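Side-chain contacts in diguanylate cyclase TpbB (Pseudomonas aeruginosa, PDB 4IOB), which catalyses the condensation of two GTP molecules into the second messenger cyclic di-GMP through its GGDEF domain, helping to control biofilm formation: residues 12-17 with 26-31; 94-99 with 121-126; 98-103 with 153-158; 107-110 with 114-117; 128-133 with 137-142. All coordinates share one frame; numbering follows the deposited sequence.

Contact 1: 12-17 with 26-31; sequences GRLSRA and EQLAVL
Leu14 and Val30 meet methyl to methyl, and their side chains cross at about a right angle; the two meet through one methyl each, Leu14 CD1 lying 3.7 Å from Val30 CG2. The helix 7-23 runs almost antiparallel to the strand 27-35 here, the two short axes making an angle of 158° at a closest approach of 10.2 Å. Leu14 leaves the helix neither straight at the strand nor away from it; with CG anti to the backbone N (chi1 -176°) its branched end nevertheless swings in to the strand. Leu28 starts from the other side, its first bond directed at the helix. Its CG is held between the backbone N and the carbonyl carbon (chi1 75°), the crowded position for a leucine, and the two branches divide the work. CD1 faces Leu14 CD1 at 4.3 Å, while CD2 reaches the next helical turn, 3.6 Å from Ala17 O and 4.1 Å from Ala17 CB. On the same face of the sheet Leu136, Leu137 and Pro133 of helix 133-150 add to the apolar layer, whereas Ala29 and Leu31 turn to the other face and helix 89-102. The chemistry is almost wholly apolar, and the one polar atom touched, Ala17 O, meets a methyl: with the strand's backbone polar groups engaged by the neighbouring strands, shape and exclusion of water, not directed bonds, join this helix to the sheet of the GGDEF domain.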
# COMPACT_ATOMS: atom_id res chain seq x y z
N GLY A 12 -8.28 -6.08 11.69
CA GLY A 12 -8.20 -6.13 13.14
C GLY A 12 -7.27 -5.08 13.70
O GLY A 12 -7.66 -4.26 14.53
N ARG A 13 -6.02 -5.11 13.24
CA ARG A 13 -5.02 -4.13 13.66
C ARG A 13 -5.55 -2.71 13.49
O ARG A 13 -5.25 -1.82 14.29
CB ARG A 13 -3.74 -4.31 12.85
CG ARG A 13 -3.01 -5.62 13.11
CD ARG A 13 -1.97 -5.47 14.20
NE ARG A 13 -0.92 -4.54 13.81
CZ ARG A 13 0.25 -4.42 14.44
NH1 ARG A 13 0.52 -5.18 15.49
NH2 ARG A 13 1.14 -3.54 14.01
N LEU A 14 -6.33 -2.50 12.44
CA LEU A 14 -6.88 -1.18 12.14
C LEU A 14 -7.84 -0.72 13.23
O LEU A 14 -7.72 0.39 13.75
CB LEU A 14 -7.58 -1.19 10.78
CG LEU A 14 -8.13 0.15 10.28
CD1 LEU A 14 -7.03 1.20 10.22
CD2 LEU A 14 -8.79 -0.02 8.92
N SER A 15 -8.81 -1.57 13.56
CA SER A 15 -9.79 -1.25 14.59
C SER A 15 -9.12 -0.79 15.88
O SER A 15 -9.45 0.26 16.42
CB SER A 15 -10.69 -2.45 14.86
OG SER A 15 -11.34 -2.88 13.68
N ARG A 16 -8.18 -1.60 16.36
CA ARG A 16 -7.47 -1.31 17.60
C ARG A 16 -6.56 -0.09 17.48
O ARG A 16 -6.46 0.71 18.41
CB ARG A 16 -6.69 -2.54 18.05
CG ARG A 16 -7.49 -3.48 18.94
CD ARG A 16 -7.53 -4.89 18.37
NE ARG A 16 -6.26 -5.28 17.77
CZ ARG A 16 -6.10 -6.38 17.04
NH1 ARG A 16 -7.13 -7.20 16.82
NH2 ARG A 16 -4.92 -6.67 16.52
N ALA A 17 -5.89 0.04 16.33
CA ALA A 17 -5.04 1.20 16.08
C ALA A 17 -5.88 2.47 16.05
O ALA A 17 -5.44 3.53 16.49
CB ALA A 17 -4.28 1.02 14.78
N GLU A 26 -3.82 11.19 18.59
CA GLU A 26 -2.84 10.73 17.61
C GLU A 26 -3.48 10.62 16.23
O GLU A 26 -4.70 10.73 16.10
CB GLU A 26 -2.27 9.37 18.02
N GLN A 27 -2.66 10.40 15.21
CA GLN A 27 -3.16 10.20 13.86
C GLN A 27 -2.67 8.89 13.27
O GLN A 27 -1.57 8.43 13.58
CB GLN A 27 -2.76 11.37 12.95
CG GLN A 27 -3.35 12.70 13.36
CD GLN A 27 -3.34 13.72 12.24
OE1 GLN A 27 -2.58 13.59 11.27
NE2 GLN A 27 -4.18 14.74 12.35
N LEU A 28 -3.49 8.28 12.42
CA LEU A 28 -3.10 7.06 11.72
C LEU A 28 -3.50 7.15 10.26
O LEU A 28 -4.45 7.86 9.91
CB LEU A 28 -3.73 5.83 12.39
CG LEU A 28 -5.22 5.58 12.14
CD1 LEU A 28 -5.46 5.23 10.68
CD2 LEU A 28 -5.72 4.47 13.04
N ALA A 29 -2.79 6.42 9.41
CA ALA A 29 -3.06 6.45 7.98
C ALA A 29 -3.17 5.05 7.40
O ALA A 29 -2.52 4.11 7.87
CB ALA A 29 -1.99 7.25 7.25
N VAL A 30 -3.99 4.91 6.37
CA VAL A 30 -4.10 3.67 5.62
C VAL A 30 -3.68 3.92 4.18
O VAL A 30 -4.27 4.76 3.49
CB VAL A 30 -5.53 3.11 5.64
CG1 VAL A 30 -5.67 1.97 4.65
CG2 VAL A 30 -5.91 2.66 7.05
N LEU A 31 -2.65 3.20 3.74
CA LEU A 31 -2.17 3.32 2.37
C LEU A 31 -2.54 2.09 1.57
O LEU A 31 -2.39 0.96 2.04
CB LEU A 31 -0.65 3.50 2.35
CG LEU A 31 -0.06 4.88 2.63
CD1 LEU A 31 -0.56 5.44 3.95
CD2 LEU A 31 1.46 4.79 2.61

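Contact 2: 94-99 with 121-126; sequences RIADNI and IGIALY
Helix 89-102 packs along strand 119-126, with Ala96 over Ile121 and Ile123, the two short axes running nearly antiparallel at 167° and coming within 10.1 Å of each other. The backbones are nearest where Ala96 CA stands 7.1 Å from Ile121 CA, a close approach that the small alanine side chain permits. Ala96 CB points at the strand and is received between two isoleucine ends: Ile123 CD1 is 3.7 Å away and Ile121 CD1 4.0 Å. Ile121 presents its long branch end-on. CG1 stands anti to the carbonyl carbon (chi1 -52°) and CD1 continues the chain in extended form, which carries the terminal methyl out of the sheet and into the angle between Ala96 and Ile99, one helical turn apart. There it touches the carbonyl oxygen Ala96 O at 3.8 Å and the short branch of Ile99, CG2, at 4.0 Å; the Ile99 and Ile121 side chains cross at about a right angle. All four residues are buried, as befits a helix-on-sheet interface in the body of an alpha/beta domain. Around this layer, Leu31 of strand 27-35 flanks Ile123 and Ile33 adjoins Ile99, while Leu157 of strand 155-157 closes on Ile123 from its other neighbour in the sheet. The opposite face of strand 119-126, carrying Ala124 and Tyr126, is covered by Leu136 and Ala140 of helix 133-150.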
# COMPACT_ATOMS: atom_id res chain seq x y z
N ARG A 94 5.39 11.07 3.01
CA ARG A 94 6.83 10.84 2.98
C ARG A 94 7.14 9.36 2.79
O ARG A 94 7.98 9.00 1.97
CB ARG A 94 7.46 11.34 4.29
CG ARG A 94 8.98 11.27 4.32
CD ARG A 94 9.60 12.49 3.66
N ILE A 95 6.44 8.52 3.54
CA ILE A 95 6.63 7.08 3.46
C ILE A 95 6.20 6.55 2.09
O ILE A 95 6.85 5.67 1.52
CB ILE A 95 5.85 6.34 4.56
CG1 ILE A 95 6.36 6.75 5.94
CG2 ILE A 95 5.95 4.83 4.37
CD1 ILE A 95 5.65 6.05 7.09
N ALA A 96 5.11 7.10 1.57
CA ALA A 96 4.62 6.72 0.25
C ALA A 96 5.64 7.07 -0.83
O ALA A 96 5.92 6.27 -1.72
CB ALA A 96 3.29 7.39 -0.04
N ASP A 97 6.21 8.27 -0.73
CA ASP A 97 7.25 8.70 -1.66
C ASP A 97 8.39 7.69 -1.66
O ASP A 97 8.92 7.33 -2.71
CB ASP A 97 7.77 10.08 -1.27
CG ASP A 97 6.74 11.17 -1.45
OD1 ASP A 97 5.65 10.88 -2.00
OD2 ASP A 97 7.00 12.32 -1.04
N ASN A 98 8.78 7.24 -0.47
CA ASN A 98 9.86 6.28 -0.32
C ASN A 98 9.52 4.93 -0.93
O ASN A 98 10.37 4.29 -1.55
CB ASN A 98 10.23 6.12 1.16
CG ASN A 98 10.66 7.43 1.80
OD1 ASN A 98 10.85 8.44 1.12
ND2 ASN A 98 10.82 7.42 3.12
N ILE A 99 8.28 4.49 -0.74
CA ILE A 99 7.83 3.22 -1.28
C ILE A 99 7.87 3.23 -2.80
O ILE A 99 8.30 2.26 -3.43
CB ILE A 99 6.40 2.88 -0.81
CG1 ILE A 99 6.37 2.68 0.70
CG2 ILE A 99 5.88 1.64 -1.53
CD1 ILE A 99 5.01 2.29 1.24
N ILE A 121 -0.38 4.41 -5.13
CA ILE A 121 -0.80 4.41 -3.74
C ILE A 121 -1.92 5.40 -3.45
O ILE A 121 -1.88 6.55 -3.90
CB ILE A 121 0.38 4.72 -2.80
CG1 ILE A 121 1.56 3.80 -3.11
CG2 ILE A 121 -0.04 4.58 -1.35
CD1 ILE A 121 2.80 4.09 -2.29
N GLY A 122 -2.93 4.95 -2.71
CA GLY A 122 -4.02 5.80 -2.27
C GLY A 122 -4.00 5.96 -0.76
O GLY A 122 -4.14 4.98 -0.03
N ILE A 123 -3.82 7.19 -0.30
CA ILE A 123 -3.62 7.45 1.12
C ILE A 123 -4.86 8.01 1.81
O ILE A 123 -5.36 9.08 1.44
CB ILE A 123 -2.44 8.41 1.35
CG1 ILE A 123 -1.21 7.94 0.57
CG2 ILE A 123 -2.13 8.53 2.84
CD1 ILE A 123 -0.05 8.90 0.62
N ALA A 124 -5.36 7.29 2.81
CA ALA A 124 -6.49 7.74 3.61
C ALA A 124 -6.02 8.06 5.03
O ALA A 124 -5.24 7.31 5.61
CB ALA A 124 -7.58 6.69 3.63
N LEU A 125 -6.50 9.16 5.58
CA LEU A 125 -6.03 9.64 6.88
C LEU A 125 -7.10 9.65 7.95
O LEU A 125 -8.29 9.85 7.66
CB LEU A 125 -5.42 11.04 6.74
CG LEU A 125 -4.13 11.16 5.94
CD1 LEU A 125 -3.82 12.62 5.65
CD2 LEU A 125 -2.98 10.51 6.69
N TYR A 126 -6.69 9.45 9.20
CA TYR A 126 -7.57 9.61 10.34
C TYR A 126 -7.06 10.74 11.23
O TYR A 126 -5.86 10.85 11.48
CB TYR A 126 -7.68 8.32 11.14
CG TYR A 126 -8.45 8.49 12.43
CD1 TYR A 126 -9.83 8.34 12.47
CD2 TYR A 126 -7.79 8.83 13.61
CE1 TYR A 126 -10.53 8.50 13.65
CE2 TYR A 126 -8.49 9.01 14.79
CZ TYR A 126 -9.86 8.84 14.80
OH TYR A 126 -10.55 9.01 15.98

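Contact 3: 98-103 with 153-158; sequences NIIASM and GSRRLA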
# COMPACT_ATOMS: atom_id res chain seq x y z
N ASN A 98 8.78 7.24 -0.47
CA ASN A 98 9.86 6.28 -0.32
C ASN A 98 9.52 4.93 -0.93
O ASN A 98 10.37 4.29 -1.55
CB ASN A 98 10.23 6.12 1.16
CG ASN A 98 10.66 7.43 1.80
OD1 ASN A 98 10.85 8.44 1.12
ND2 ASN A 98 10.82 7.42 3.12
N ILE A 99 8.28 4.49 -0.74
CA ILE A 99 7.83 3.22 -1.28
C ILE A 99 7.87 3.23 -2.80
O ILE A 99 8.30 2.26 -3.43
CB ILE A 99 6.40 2.88 -0.81
CG1 ILE A 99 6.37 2.68 0.70
CG2 ILE A 99 5.88 1.64 -1.53
CD1 ILE A 99 5.01 2.29 1.24
N ILE A 100 7.42 4.33 -3.40
CA ILE A 100 7.41 4.47 -4.85
C ILE A 100 8.82 4.62 -5.40
O ILE A 100 9.09 4.25 -6.54
CB ILE A 100 6.56 5.68 -5.29
CG1 ILE A 100 5.09 5.47 -4.90
CG2 ILE A 100 6.68 5.89 -6.79
CD1 ILE A 100 4.19 6.62 -5.28
N ALA A 101 9.71 5.16 -4.58
CA ALA A 101 11.10 5.38 -5.00
C ALA A 101 11.91 4.09 -4.95
O ALA A 101 12.93 3.96 -5.62
CB ALA A 101 11.75 6.45 -4.13
N SER A 102 11.45 3.13 -4.14
CA SER A 102 12.14 1.85 -4.02
C SER A 102 11.83 0.94 -5.20
O SER A 102 12.54 -0.02 -5.46
CB SER A 102 11.75 1.16 -2.71
OG SER A 102 10.39 0.78 -2.72
N MET A 103 10.75 1.26 -5.92
CA MET A 103 10.34 0.48 -7.08
C MET A 103 11.05 0.95 -8.34
O MET A 103 10.97 0.30 -9.39
CB MET A 103 8.83 0.56 -7.27
CG MET A 103 8.03 -0.20 -6.21
SD MET A 103 8.51 -1.93 -6.13
CE MET A 103 8.18 -2.46 -7.81
N GLY A 153 2.13 4.98 -10.80
CA GLY A 153 3.41 5.16 -10.14
C GLY A 153 3.36 6.42 -9.30
O GLY A 153 4.39 7.02 -8.99
N SER A 154 2.14 6.81 -8.92
CA SER A 154 1.93 8.01 -8.13
C SER A 154 1.14 7.70 -6.87
O SER A 154 0.44 6.69 -6.78
CB SER A 154 1.19 9.06 -8.96
OG SER A 154 -0.11 8.62 -9.31
N ARG A 155 1.25 8.59 -5.88
CA ARG A 155 0.48 8.49 -4.66
C ARG A 155 -0.61 9.56 -4.67
O ARG A 155 -0.45 10.60 -5.31
CB ARG A 155 1.38 8.69 -3.45
CG ARG A 155 2.41 9.79 -3.65
CD ARG A 155 2.71 10.53 -2.36
NE ARG A 155 3.35 11.81 -2.63
CZ ARG A 155 2.73 12.86 -3.17
NH1 ARG A 155 1.45 12.77 -3.50
NH2 ARG A 155 3.40 13.98 -3.38
N ARG A 156 -1.71 9.30 -3.98
CA ARG A 156 -2.86 10.19 -4.01
C ARG A 156 -3.61 10.21 -2.69
O ARG A 156 -3.99 9.16 -2.17
CB ARG A 156 -3.79 9.78 -5.15
CG ARG A 156 -5.22 10.31 -5.04
CD ARG A 156 -5.34 11.74 -5.52
NE ARG A 156 -6.72 12.05 -5.89
CZ ARG A 156 -7.70 12.25 -5.01
NH1 ARG A 156 -7.46 12.16 -3.71
NH2 ARG A 156 -8.93 12.53 -5.43
N LEU A 157 -3.81 11.41 -2.14
CA LEU A 157 -4.56 11.57 -0.91
C LEU A 157 -6.05 11.72 -1.20
O LEU A 157 -6.46 12.58 -1.98
CB LEU A 157 -4.06 12.77 -0.12
CG LEU A 157 -2.83 12.55 0.76
CD1 LEU A 157 -2.35 13.86 1.35
CD2 LEU A 157 -3.13 11.53 1.86
N ALA A 158 -6.85 10.87 -0.57
CA ALA A 158 -8.29 10.91 -0.75
C ALA A 158 -8.84 12.31 -0.49
O ALA A 158 -8.28 13.09 0.28
CB ALA A 158 -8.97 9.90 0.15
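Ile99 O, one residue before the Ile100 that makes the contact, is gripped twice by Ser102: the hydroxyl OG donates to it over 2.7 Å, and the backbone N adds a weak bond. The hydroxyl approaches 31° out of the carbonyl plane, tying the last turn of helix 89-102 back on itself. This helix end packs on the strand 155-157, which lies at one border of the central sheet of the GGDEF domain, and on the loop that leads into it. Ile100 does nearly all the touching. Its first bond is directed at the strand, and because CG1 lies anti to the carbonyl carbon (chi1 -64°) with CD1 extended beyond it, the two branches reach different peptide groups. The short branch, CG2, meets Gly153 O at 3.4 Å. The long one lays CD1 on the peptide link between the next two residues, 3.6 Å from both Ser154 C and Arg155 N. Thus a side chain on the helix rests mainly on backbone. Gly153 N is hydrogen-bonded to Thr120 OG1, and Ser154 OG is hydrogen-bonded to Ala151 O. Arg155 has its polar end anchored elsewhere on the same helix, where NE forms a salt bridge with Asp97 OD1. That bridge sits one turn before Ile100, so charge and hydrocarbon from one helix flank engage the start of the strand and the loop before it. Between them lies the aliphatic root of the arginine, with Arg155 CB 3.9 Å from Ile100 CD1.

Contact 4: 107-110 with 114-117; sequences IRLS and TVST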
# COMPACT_ATOMS: atom_id res chain seq x y z
N ILE A 107 13.33 -5.12 -11.22
CA ILE A 107 13.21 -6.38 -10.51
C ILE A 107 13.81 -7.53 -11.31
O ILE A 107 13.35 -7.84 -12.41
CB ILE A 107 11.74 -6.71 -10.18
CG1 ILE A 107 11.17 -5.70 -9.19
CG2 ILE A 107 11.62 -8.12 -9.63
CD1 ILE A 107 9.73 -5.97 -8.80
N ARG A 108 14.83 -8.16 -10.75
CA ARG A 108 15.51 -9.27 -11.40
C ARG A 108 14.71 -10.56 -11.24
O ARG A 108 14.48 -11.02 -10.12
CB ARG A 108 16.91 -9.46 -10.82
CG ARG A 108 17.69 -8.17 -10.66
N LEU A 109 14.27 -11.14 -12.36
CA LEU A 109 13.52 -12.38 -12.32
C LEU A 109 14.43 -13.58 -12.09
O LEU A 109 15.65 -13.43 -11.97
CB LEU A 109 12.71 -12.57 -13.61
CG LEU A 109 11.51 -11.62 -13.78
CD1 LEU A 109 10.82 -11.86 -15.11
CD2 LEU A 109 10.54 -11.78 -12.62
N SER A 110 13.85 -14.77 -12.03
CA SER A 110 14.60 -15.98 -11.72
C SER A 110 15.51 -16.43 -12.86
O SER A 110 16.44 -17.20 -12.65
CB SER A 110 13.64 -17.12 -11.35
OG SER A 110 12.89 -16.79 -10.19
N THR A 114 14.73 -8.84 -16.47
CA THR A 114 14.40 -7.73 -15.58
C THR A 114 12.99 -7.21 -15.85
O THR A 114 12.51 -7.25 -16.98
CB THR A 114 15.40 -6.56 -15.74
OG1 THR A 114 15.08 -5.52 -14.82
CG2 THR A 114 15.35 -6.01 -17.16
N VAL A 115 12.34 -6.73 -14.79
CA VAL A 115 10.99 -6.19 -14.91
C VAL A 115 10.84 -4.92 -14.09
O VAL A 115 10.94 -4.93 -12.87
CB VAL A 115 9.93 -7.21 -14.46
CG1 VAL A 115 8.54 -6.60 -14.53
CG2 VAL A 115 10.01 -8.47 -15.30
N SER A 116 10.59 -3.81 -14.78
CA SER A 116 10.40 -2.52 -14.12
C SER A 116 8.92 -2.20 -13.96
O SER A 116 8.17 -2.18 -14.94
CB SER A 116 11.10 -1.41 -14.91
OG SER A 116 12.50 -1.63 -14.96
N THR A 117 8.50 -1.96 -12.73
CA THR A 117 7.11 -1.65 -12.44
C THR A 117 6.98 -0.44 -11.52
O THR A 117 7.95 -0.02 -10.90
CB THR A 117 6.38 -2.85 -11.80
OG1 THR A 117 7.06 -3.23 -10.60
CG2 THR A 117 6.37 -4.03 -12.76
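Ile107 and Val115 face each other as an antiparallel hydrogen-bonded pair, and everything tight in this contact gathers about them. Two backbone bonds join them: Ile107 N donates to Val115 O over 2.9 Å, and Val115 N returns the bond to Ile107 O over 2.8 Å. Ile107 O is approached by a second group as well, since Thr114 CA lies 3.3 Å from it in a CA-H...O contact. The side chains of Ile107 and Val115 share one face of the small sheet. Leu109, just past the strand, turns its end back to join them, and Leu109 CD1 touches Val115 CG2 at 3.5 Å. Val115 CG2, the branch anti to the carbonyl carbon (CG1 being anti to the backbone N, chi1 177°), is the one that meets Leu109. This apolar face is buried on Val53 and Thr52 of helix 47-62 and on Leu45 of helix 38-45. The other face is loose and exposed. Arg108 and Thr114 form the non-hydrogen-bonded pair there, but the modelled part of Arg108 makes no close contact with Thr114, and the rest of its chain is not modelled; Thr114 OG1 stays 3.8 Å from Ile107 O without a bond. The arrangement is a two-stranded beta hairpin with one apolar, buried side and one exposed side; past its second strand Thr117 comes within about 4 Å, side chain to side chain, of the magnesium-binding Ser35.

Contact 5: 128-133 with 137-142; sequences EHADTP and LHDADM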
# COMPACT_ATOMS: atom_id res chain seq x y z
N GLU A 128 -9.00 12.92 9.61
CA GLU A 128 -9.37 13.87 8.57
C GLU A 128 -10.40 13.32 7.59
O GLU A 128 -11.48 13.89 7.42
CB GLU A 128 -8.13 14.37 7.81
N HIS A 129 -10.07 12.21 6.93
CA HIS A 129 -10.94 11.64 5.91
C HIS A 129 -12.06 10.83 6.49
O HIS A 129 -13.23 11.10 6.23
CB HIS A 129 -10.14 10.80 4.92
CG HIS A 129 -8.99 11.54 4.28
ND1 HIS A 129 -7.64 11.21 4.16
CD2 HIS A 129 -9.14 12.74 3.68
CE1 HIS A 129 -7.03 12.22 3.50
NE2 HIS A 129 -7.95 13.15 3.21
N ALA A 130 -11.71 9.82 7.27
CA ALA A 130 -12.71 8.91 7.83
C ALA A 130 -12.49 8.63 9.31
O ALA A 130 -11.36 8.69 9.80
CB ALA A 130 -12.74 7.61 7.04
N ASP A 131 -13.57 8.32 10.01
CA ASP A 131 -13.52 8.09 11.45
C ASP A 131 -13.54 6.60 11.80
O ASP A 131 -13.29 6.23 12.95
CB ASP A 131 -14.67 8.82 12.15
CG ASP A 131 -15.97 8.75 11.37
OD1 ASP A 131 -15.92 8.43 10.16
OD2 ASP A 131 -17.03 9.03 11.96
N THR A 132 -13.83 5.76 10.82
CA THR A 132 -13.92 4.32 11.06
C THR A 132 -13.13 3.50 10.05
O THR A 132 -12.79 4.00 8.97
CB THR A 132 -15.39 3.84 11.07
OG1 THR A 132 -15.98 4.10 9.79
CG2 THR A 132 -16.18 4.55 12.15
N PRO A 133 -12.83 2.24 10.40
CA PRO A 133 -12.05 1.32 9.56
C PRO A 133 -12.62 1.20 8.15
O PRO A 133 -11.91 1.44 7.17
CB PRO A 133 -12.18 -0.01 10.30
CG PRO A 133 -12.41 0.37 11.72
CD PRO A 133 -13.24 1.62 11.67
N LEU A 137 -10.80 2.56 4.80
CA LEU A 137 -10.36 1.61 3.79
C LEU A 137 -10.94 1.98 2.43
O LEU A 137 -10.23 1.98 1.42
CB LEU A 137 -10.77 0.19 4.17
CG LEU A 137 -10.22 -0.35 5.50
CD1 LEU A 137 -10.87 -1.68 5.85
CD2 LEU A 137 -8.71 -0.48 5.45
N HIS A 138 -12.23 2.29 2.42
CA HIS A 138 -12.92 2.67 1.19
C HIS A 138 -12.32 3.91 0.60
O HIS A 138 -12.22 4.04 -0.62
CB HIS A 138 -14.40 2.88 1.46
CG HIS A 138 -15.17 3.44 0.28
ND1 HIS A 138 -15.51 2.68 -0.78
CD2 HIS A 138 -15.66 4.72 0.03
CE1 HIS A 138 -16.18 3.44 -1.67
NE2 HIS A 138 -16.27 4.69 -1.17
N ASP A 139 -11.92 4.85 1.46
CA ASP A 139 -11.31 6.09 1.01
C ASP A 139 -9.94 5.83 0.37
O ASP A 139 -9.63 6.38 -0.68
CB ASP A 139 -11.17 7.07 2.17
CG ASP A 139 -12.52 7.56 2.68
OD1 ASP A 139 -13.55 7.14 2.12
OD2 ASP A 139 -12.54 8.36 3.64
N ALA A 140 -9.14 4.99 1.02
CA ALA A 140 -7.83 4.63 0.49
C ALA A 140 -7.99 3.86 -0.81
O ALA A 140 -7.12 3.91 -1.68
CB ALA A 140 -7.06 3.81 1.51
N ASP A 141 -9.10 3.15 -0.94
CA ASP A 141 -9.39 2.37 -2.13
C ASP A 141 -9.73 3.28 -3.30
O ASP A 141 -9.18 3.12 -4.40
CB ASP A 141 -10.56 1.41 -1.86
CG ASP A 141 -10.71 0.36 -2.94
OD1 ASP A 141 -9.83 0.27 -3.81
OD2 ASP A 141 -11.72 -0.37 -2.91
N MET A 142 -10.62 4.24 -3.07
CA MET A 142 -11.05 5.15 -4.12
C MET A 142 -9.93 6.09 -4.55
O MET A 142 -9.74 6.35 -5.74
CB MET A 142 -12.27 5.95 -3.67
CG MET A 142 -13.49 5.10 -3.34
SD MET A 142 -13.94 3.99 -4.68
CE MET A 142 -14.27 5.16 -6.00
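The carboxylate of Asp139 is the flat group that meets the loop, and it does so through one oxygen: OD2 lies 3.5 Å from Ala130 CB and 3.7 Å from His129 CB. Both partners are methyl or methylene carbons, so this is van der Waals contact with an acid and not a polar bond. Asp139 CG stands anti to the carbonyl carbon (chi1 -67°), which extends the group from the helix to the loop. The imidazole of His129 leads away from it, and His129 ND1, 5.7 Å from Asp139 OD2, is hydrogen-bonded instead to the backbone N of Leu125. One residue before Asp139, the ring of His138 receives Met142 CG on one face, 3.5 Å above the plane and displaced toward the rim. The one bond across the contact is the first-turn helical link from Leu137 N to Pro133 O, 2.8 Å long. Thr132 occupies the N-cap position without a side-chain capping bond. This is a strand-loop-helix connection in which the loop after strand 119-126 folds against the first turns of helix 133-150: Asp139 and Ala140 pack on Ala124, Ala140 also reaches Phe32 in strand 27-35, and Pro133 and Leu137 lean on Leu14 of helix 7-23.

Overall arrangement
From the N terminus, contact 1 closes a short helix-to-strand connection before any other opens. Contacts 2 and 3 then start from overlapping parts of helix 89-102, which they fasten to the adjacent strands 119-126 and 155-157. The hairpin of contact 4 is nested inside both loops, an excursion near the magnesium site that touches contact 3 where Met103 meets Thr117. Contact 5 follows contact 2 in series but lies within the longer loop closed by contact 3. Contacts 1 and 5 meet on one face of the central sheet, through Leu14 and Leu137, whereas contact 2 packs its helix on the other; contact 4 stands about 32 Å from contacts 1 and 5, centre to centre.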